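Local coordinates for protein thiamine-monophosphate kinase (Aquifex aeolicus, PDB 1VQV) that probably catalyses the ATP-dependent phosphorylation of thiamine monophosphate to thiamine diphosphate, the active form of vitamin B1, and works as a homodimer, at residues Val153-Leu166 and Pro235-Lys249. Numbering follows the deposited sequence.
With PO4 (phosphate ion), chain E.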
loop_
_atom_site.group_PDB
_atom_site.type_symbol
_atom_site.label_atom_id
_atom_site.label_comp_id
_atom_site.label_asym_id
_atom_site.label_seq_id
_atom_site.Cartn_x
_atom_site.Cartn_y
_atom_site.Cartn_z
ATOM N N VAL B 153 -17.192 5.847 23.747
ATOM C CA VAL B 153 -16.589 4.743 23.003
ATOM C C VAL B 153 -17.766 3.944 22.454
ATOM O O VAL B 153 -18.827 3.887 23.066
ATOM C CB VAL B 153 -15.692 3.785 23.860
ATOM C CG1 VAL B 153 -14.531 4.545 24.458
ATOM C CG2 VAL B 153 -16.515 3.080 24.938
ATOM N N SER B 154 -17.596 3.341 21.286
ATOM C CA SER B 154 -18.671 2.543 20.716
ATOM C C SER B 154 -18.458 1.112 21.160
ATOM O O SER B 154 -17.375 0.763 21.612
ATOM C CB SER B 154 -18.661 2.626 19.188
ATOM O OG SER B 154 -17.408 2.252 18.662
ATOM N N GLY B 155 -19.499 0.294 21.050
ATOM C CA GLY B 155 -19.394 -1.100 21.435
ATOM C C GLY B 155 -18.830 -1.309 22.822
ATOM O O GLY B 155 -18.966 -0.453 23.700
ATOM N N THR B 156 -18.198 -2.463 23.013
ATOM C CA THR B 156 -17.581 -2.844 24.287
ATOM C C THR B 156 -16.069 -2.962 24.089
ATOM O O THR B 156 -15.586 -2.897 22.964
ATOM C CB THR B 156 -18.164 -4.199 24.801
ATOM O OG1 THR B 156 -17.921 -5.243 23.840
ATOM C CG2 THR B 156 -19.674 -4.080 25.006
ATOM N N LEU B 157 -15.316 -3.127 25.168
ATOM C CA LEU B 157 -13.876 -3.223 25.017
ATOM C C LEU B 157 -13.324 -4.481 25.648
ATOM O O LEU B 157 -13.905 -5.003 26.605
ATOM C CB LEU B 157 -13.207 -2.008 25.644
ATOM C CG LEU B 157 -13.754 -0.650 25.200
ATOM C CD1 LEU B 157 -13.290 0.387 26.191
ATOM C CD2 LEU B 157 -13.318 -0.307 23.776
ATOM N N GLY B 158 -12.207 -4.960 25.091
ATOM C CA GLY B 158 -11.535 -6.145 25.596
ATOM C C GLY B 158 -11.791 -7.425 24.826
ATOM O O GLY B 158 -10.998 -8.367 24.883
ATOM N N ASP B 159 -12.894 -7.459 24.087
ATOM C CA ASP B 159 -13.275 -8.646 23.318
ATOM C C ASP B 159 -12.199 -9.214 22.398
ATOM O O ASP B 159 -11.908 -10.404 22.453
ATOM C CB ASP B 159 -14.552 -8.352 22.523
ATOM C CG ASP B 159 -15.714 -7.963 23.424
ATOM O OD1 ASP B 159 -15.672 -6.883 24.039
ATOM O OD2 ASP B 159 -16.666 -8.749 23.537
ATOM N N SER B 160 -11.611 -8.373 21.557
ATOM C CA SER B 160 -10.569 -8.821 20.637
ATOM C C SER B 160 -9.405 -9.503 21.389
ATOM O O SER B 160 -8.885 -10.525 20.955
ATOM C CB SER B 160 -10.079 -7.619 19.818
ATOM O OG SER B 160 -9.202 -7.988 18.771
ATOM N N ARG B 161 -9.014 -8.960 22.531
ATOM C CA ARG B 161 -7.914 -9.545 23.296
ATOM C C ARG B 161 -8.189 -10.938 23.849
ATOM O O ARG B 161 -7.309 -11.797 23.856
ATOM C CB ARG B 161 -7.518 -8.628 24.452
ATOM C CG ARG B 161 -6.604 -9.285 25.468
ATOM C CD ARG B 161 -5.996 -8.250 26.386
ATOM N NE ARG B 161 -5.510 -8.834 27.628
ATOM C CZ ARG B 161 -4.704 -8.208 28.476
ATOM N NH1 ARG B 161 -4.287 -6.975 28.211
ATOM N NH2 ARG B 161 -4.318 -8.813 29.595
ATOM N N ALA B 162 -9.401 -11.149 24.346
ATOM C CA ALA B 162 -9.766 -12.440 24.900
ATOM C C ALA B 162 -9.821 -13.465 23.759
ATOM O O ALA B 162 -9.462 -14.635 23.941
ATOM C CB ALA B 162 -11.122 -12.341 25.623
ATOM N N GLY B 163 -10.259 -13.005 22.585
ATOM C CA GLY B 163 -10.353 -13.858 21.409
ATOM C C GLY B 163 -9.002 -14.318 20.884
ATOM O O GLY B 163 -8.847 -15.474 20.480
ATOM N N LEU B 164 -8.022 -13.420 20.881
ATOM C CA LEU B 164 -6.686 -13.761 20.421
ATOM C C LEU B 164 -6.075 -14.792 21.367
ATOM O O LEU B 164 -5.354 -15.704 20.947
ATOM C CB LEU B 164 -5.806 -12.510 20.376
ATOM C CG LEU B 164 -4.315 -12.745 20.099
ATOM C CD1 LEU B 164 -4.149 -13.561 18.823
ATOM C CD2 LEU B 164 -3.595 -11.402 19.992
ATOM N N GLU B 165 -6.365 -14.634 22.653
ATOM C CA GLU B 165 -5.860 -15.548 23.666
ATOM C C GLU B 165 -6.532 -16.907 23.515
ATOM O O GLU B 165 -5.880 -17.936 23.697
ATOM C CB GLU B 165 -6.101 -14.981 25.065
ATOM C CG GLU B 165 -5.124 -13.880 25.473
ATOM C CD GLU B 165 -5.628 -13.080 26.662
ATOM O OE1 GLU B 165 -6.255 -13.670 27.557
ATOM O OE2 GLU B 165 -5.395 -11.864 26.711
ATOM N N LEU B 166 -7.826 -16.910 23.187
ATOM C CA LEU B 166 -8.564 -18.157 22.986
ATOM C C LEU B 166 -7.994 -18.857 21.737
ATOM O O LEU B 166 -7.861 -20.084 21.685
ATOM C CB LEU B 166 -10.067 -17.885 22.803
ATOM C CG LEU B 166 -10.903 -17.381 23.990
ATOM C CD1 LEU B 166 -12.378 -17.281 23.613
ATOM C CD2 LEU B 166 -10.755 -18.334 25.153
ATOM N N PRO B 235 -17.704 0.000 28.929
ATOM C CA PRO B 235 -18.611 -0.984 28.322
ATOM C C PRO B 235 -18.001 -2.370 28.236
ATOM O O PRO B 235 -17.054 -2.616 27.488
ATOM C CB PRO B 235 -18.906 -0.385 26.955
ATOM C CG PRO B 235 -17.629 0.324 26.634
ATOM C CD PRO B 235 -17.259 0.989 27.931
ATOM N N LEU B 236 -18.572 -3.272 29.018
ATOM C CA LEU B 236 -18.107 -4.635 29.086
ATOM C C LEU B 236 -19.127 -5.607 28.557
ATOM O O LEU B 236 -20.286 -5.597 28.963
ATOM C CB LEU B 236 -17.782 -4.983 30.525
ATOM C CG LEU B 236 -16.391 -4.655 31.069
ATOM C CD1 LEU B 236 -15.897 -3.293 30.634
ATOM C CD2 LEU B 236 -16.474 -4.772 32.570
ATOM N N SER B 237 -18.673 -6.459 27.649
ATOM C CA SER B 237 -19.530 -7.458 27.035
ATOM C C SER B 237 -19.707 -8.677 27.927
ATOM O O SER B 237 -18.871 -8.963 28.789
ATOM C CB SER B 237 -18.949 -7.878 25.682
ATOM O OG SER B 237 -18.608 -9.252 25.662
ATOM N N ASN B 238 -20.808 -9.387 27.699
ATOM C CA ASN B 238 -21.147 -10.592 28.447
ATOM C C ASN B 238 -20.146 -11.743 28.306
ATOM O O ASN B 238 -19.847 -12.420 29.291
ATOM C CB ASN B 238 -22.556 -11.052 28.059
ATOM C CG ASN B 238 -23.651 -10.227 28.744
ATOM O OD1 ASN B 238 -23.864 -9.036 28.435
ATOM N ND2 ASN B 238 -24.346 -10.854 29.690
ATOM N N GLU B 239 -19.629 -11.975 27.101
ATOM C CA GLU B 239 -18.660 -13.046 26.917
ATOM C C GLU B 239 -17.284 -12.689 27.491
ATOM O O GLU B 239 -16.535 -13.574 27.910
ATOM C CB GLU B 239 -18.568 -13.447 25.440
ATOM C CG GLU B 239 -18.961 -12.381 24.432
ATOM C CD GLU B 239 -20.448 -12.080 24.427
ATOM O OE1 GLU B 239 -21.266 -12.999 24.192
ATOM O OE2 GLU B 239 -20.795 -10.905 24.646
ATOM N N LEU B 240 -16.959 -11.396 27.532
ATOM C CA LEU B 240 -15.686 -10.983 28.106
ATOM C C LEU B 240 -15.793 -11.226 29.609
ATOM O O LEU B 240 -14.828 -11.630 30.267
ATOM C CB LEU B 240 -15.380 -9.508 27.844
ATOM C CG LEU B 240 -14.069 -9.059 28.516
ATOM C CD1 LEU B 240 -12.940 -9.931 28.038
ATOM C CD2 LEU B 240 -13.771 -7.611 28.201
ATOM N N LYS B 241 -16.980 -10.989 30.153
ATOM C CA LYS B 241 -17.188 -11.218 31.577
ATOM C C LYS B 241 -16.993 -12.703 31.870
ATOM O O LYS B 241 -16.218 -13.083 32.755
ATOM C CB LYS B 241 -18.592 -10.785 31.989
ATOM C CG LYS B 241 -18.716 -9.301 32.097
ATOM C CD LYS B 241 -20.133 -8.913 32.378
ATOM C CE LYS B 241 -20.249 -7.418 32.596
ATOM N NZ LYS B 241 -21.666 -7.127 32.880
HETATM N N MSE B 242 -17.704 -13.525 31.105
HETATM C CA MSE B 242 -17.649 -14.977 31.226
HETATM C C MSE B 242 -16.224 -15.480 30.995
HETATM O O MSE B 242 -15.689 -16.255 31.793
HETATM C CB MSE B 242 -18.616 -15.598 30.221
HETATM C CG MSE B 242 -20.032 -15.040 30.342
HETATM SE SE MSE B 242 -21.329 -15.853 29.125
HETATM C CE MSE B 242 -21.471 -14.467 27.744
ATOM N N TYR B 243 -15.606 -15.027 29.909
ATOM C CA TYR B 243 -14.240 -15.413 29.601
ATOM C C TYR B 243 -13.366 -15.159 30.823
ATOM O O TYR B 243 -12.548 -15.994 31.213
ATOM C CB TYR B 243 -13.700 -14.581 28.447
ATOM C CG TYR B 243 -12.231 -14.800 28.236
ATOM C CD1 TYR B 243 -11.769 -15.888 27.485
ATOM C CD2 TYR B 243 -11.290 -13.965 28.843
ATOM C CE1 TYR B 243 -10.414 -16.140 27.348
ATOM C CE2 TYR B 243 -9.926 -14.212 28.711
ATOM C CZ TYR B 243 -9.500 -15.301 27.961
ATOM O OH TYR B 243 -8.163 -15.552 27.822
ATOM N N CYS B 244 -13.528 -13.977 31.407
ATOM C CA CYS B 244 -12.767 -13.584 32.587
ATOM C C CYS B 244 -13.001 -14.520 33.765
ATOM O O CYS B 244 -12.056 -15.078 34.317
ATOM C CB CYS B 244 -13.125 -12.155 32.985
ATOM S SG CYS B 244 -12.285 -10.933 31.983
ATOM N N GLU B 245 -14.259 -14.686 34.148
ATOM C CA GLU B 245 -14.585 -15.562 35.255
ATOM C C GLU B 245 -13.978 -16.936 34.984
ATOM O O GLU B 245 -13.246 -17.473 35.814
ATOM C CB GLU B 245 -16.112 -15.672 35.423
ATOM C CG GLU B 245 -16.584 -16.493 36.642
ATOM C CD GLU B 245 -15.851 -16.117 37.945
ATOM O OE1 GLU B 245 -14.620 -16.376 38.036
ATOM O OE2 GLU B 245 -16.491 -15.563 38.881
ATOM N N LYS B 246 -14.249 -17.488 33.806
ATOM C CA LYS B 246 -13.738 -18.805 33.473
ATOM C C LYS B 246 -12.239 -18.948 33.508
ATOM O O LYS B 246 -11.744 -19.980 33.943
ATOM C CB LYS B 246 -14.234 -19.257 32.108
ATOM C CG LYS B 246 -13.663 -20.608 31.683
ATOM C CD LYS B 246 -14.436 -21.140 30.506
ATOM C CE LYS B 246 -13.928 -22.456 29.996
ATOM N NZ LYS B 246 -14.959 -22.952 29.040
ATOM N N TYR B 247 -11.507 -17.947 33.031
ATOM C CA TYR B 247 -10.041 -18.023 33.046
ATOM C C TYR B 247 -9.519 -17.111 34.132
ATOM O O TYR B 247 -8.352 -16.720 34.126
ATOM C CB TYR B 247 -9.437 -17.628 31.690
ATOM C CG TYR B 247 -9.923 -18.519 30.580
ATOM C CD1 TYR B 247 -11.204 -18.350 30.053
ATOM C CD2 TYR B 247 -9.165 -19.607 30.146
ATOM C CE1 TYR B 247 -11.729 -19.238 29.138
ATOM C CE2 TYR B 247 -9.680 -20.516 29.221
ATOM C CZ TYR B 247 -10.969 -20.329 28.724
ATOM O OH TYR B 247 -11.514 -21.244 27.853
ATOM N N GLY B 248 -10.417 -16.780 35.060
ATOM C CA GLY B 248 -10.086 -15.924 36.191
ATOM C C GLY B 248 -9.223 -14.718 35.872
ATOM O O GLY B 248 -8.011 -14.723 36.115
ATOM N N LYS B 249 -9.836 -13.672 35.332
ATOM C CA LYS B 249 -9.078 -12.467 35.003
ATOM C C LYS B 249 -9.919 -11.228 35.261
ATOM O O LYS B 249 -11.117 -11.343 35.540
ATOM C CB LYS B 249 -8.622 -12.528 33.546
ATOM C CG LYS B 249 -7.601 -13.603 33.317
ATOM C CD LYS B 249 -7.082 -13.575 31.898
ATOM C CE LYS B 249 -5.761 -14.329 31.787
ATOM N NZ LYS B 249 -4.685 -13.643 32.563
HETATM P P PO4 E . -23.120 -8.303 24.381
HETATM O O1 PO4 E . -23.457 -8.223 25.818
HETATM O O2 PO4 E . -23.244 -6.963 23.771
HETATM O O3 PO4 E . -21.738 -8.782 24.225
HETATM O O4 PO4 E . -24.044 -9.247 23.709
HETATM O O HOH W 1 -16.035 -6.310 26.596
#
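V153 lays CG2 obliquely against the ring of P235, 3.4 Å from its CG, where strand 150-153 runs out ahead of a helix-helix packing in this PurM-like kinase; helices 159-166 and 238-246 cross at 47°, their axes 9.8 Å apart. The loops ahead of both helices are pinned by one backbone bond, L157 N to P235 O (2.9 Å). T156 OG1 donates to D159 OD1 from above the carboxylate plane, while a water joins that OD1 and L157 O to S237 N. At G158 the bare CA lets L240 CD2 in to 3.7 Å. D159 OD2 lies 2.9 Å from S237 OG, which caps helix 238-246 by accepting from L240 N; R184 also pairs with D159. With CG turned away from its backbone N (chi1 171°), Y243 carries its ring across to A162, whose CB sits over the ring centre, a CH-pi contact 3.7 Å from the centroid. Y243 OH meets E165 OE1, shared with Y254 OH, at 2.7 Å on the anti side, 26° out of the carboxylate plane. A leucine in place of Y243 would probably leave A162 without its aromatic platform and E165 without one hydroxyl partner. Y247 CD1 backs the ring face opposite A162 CB.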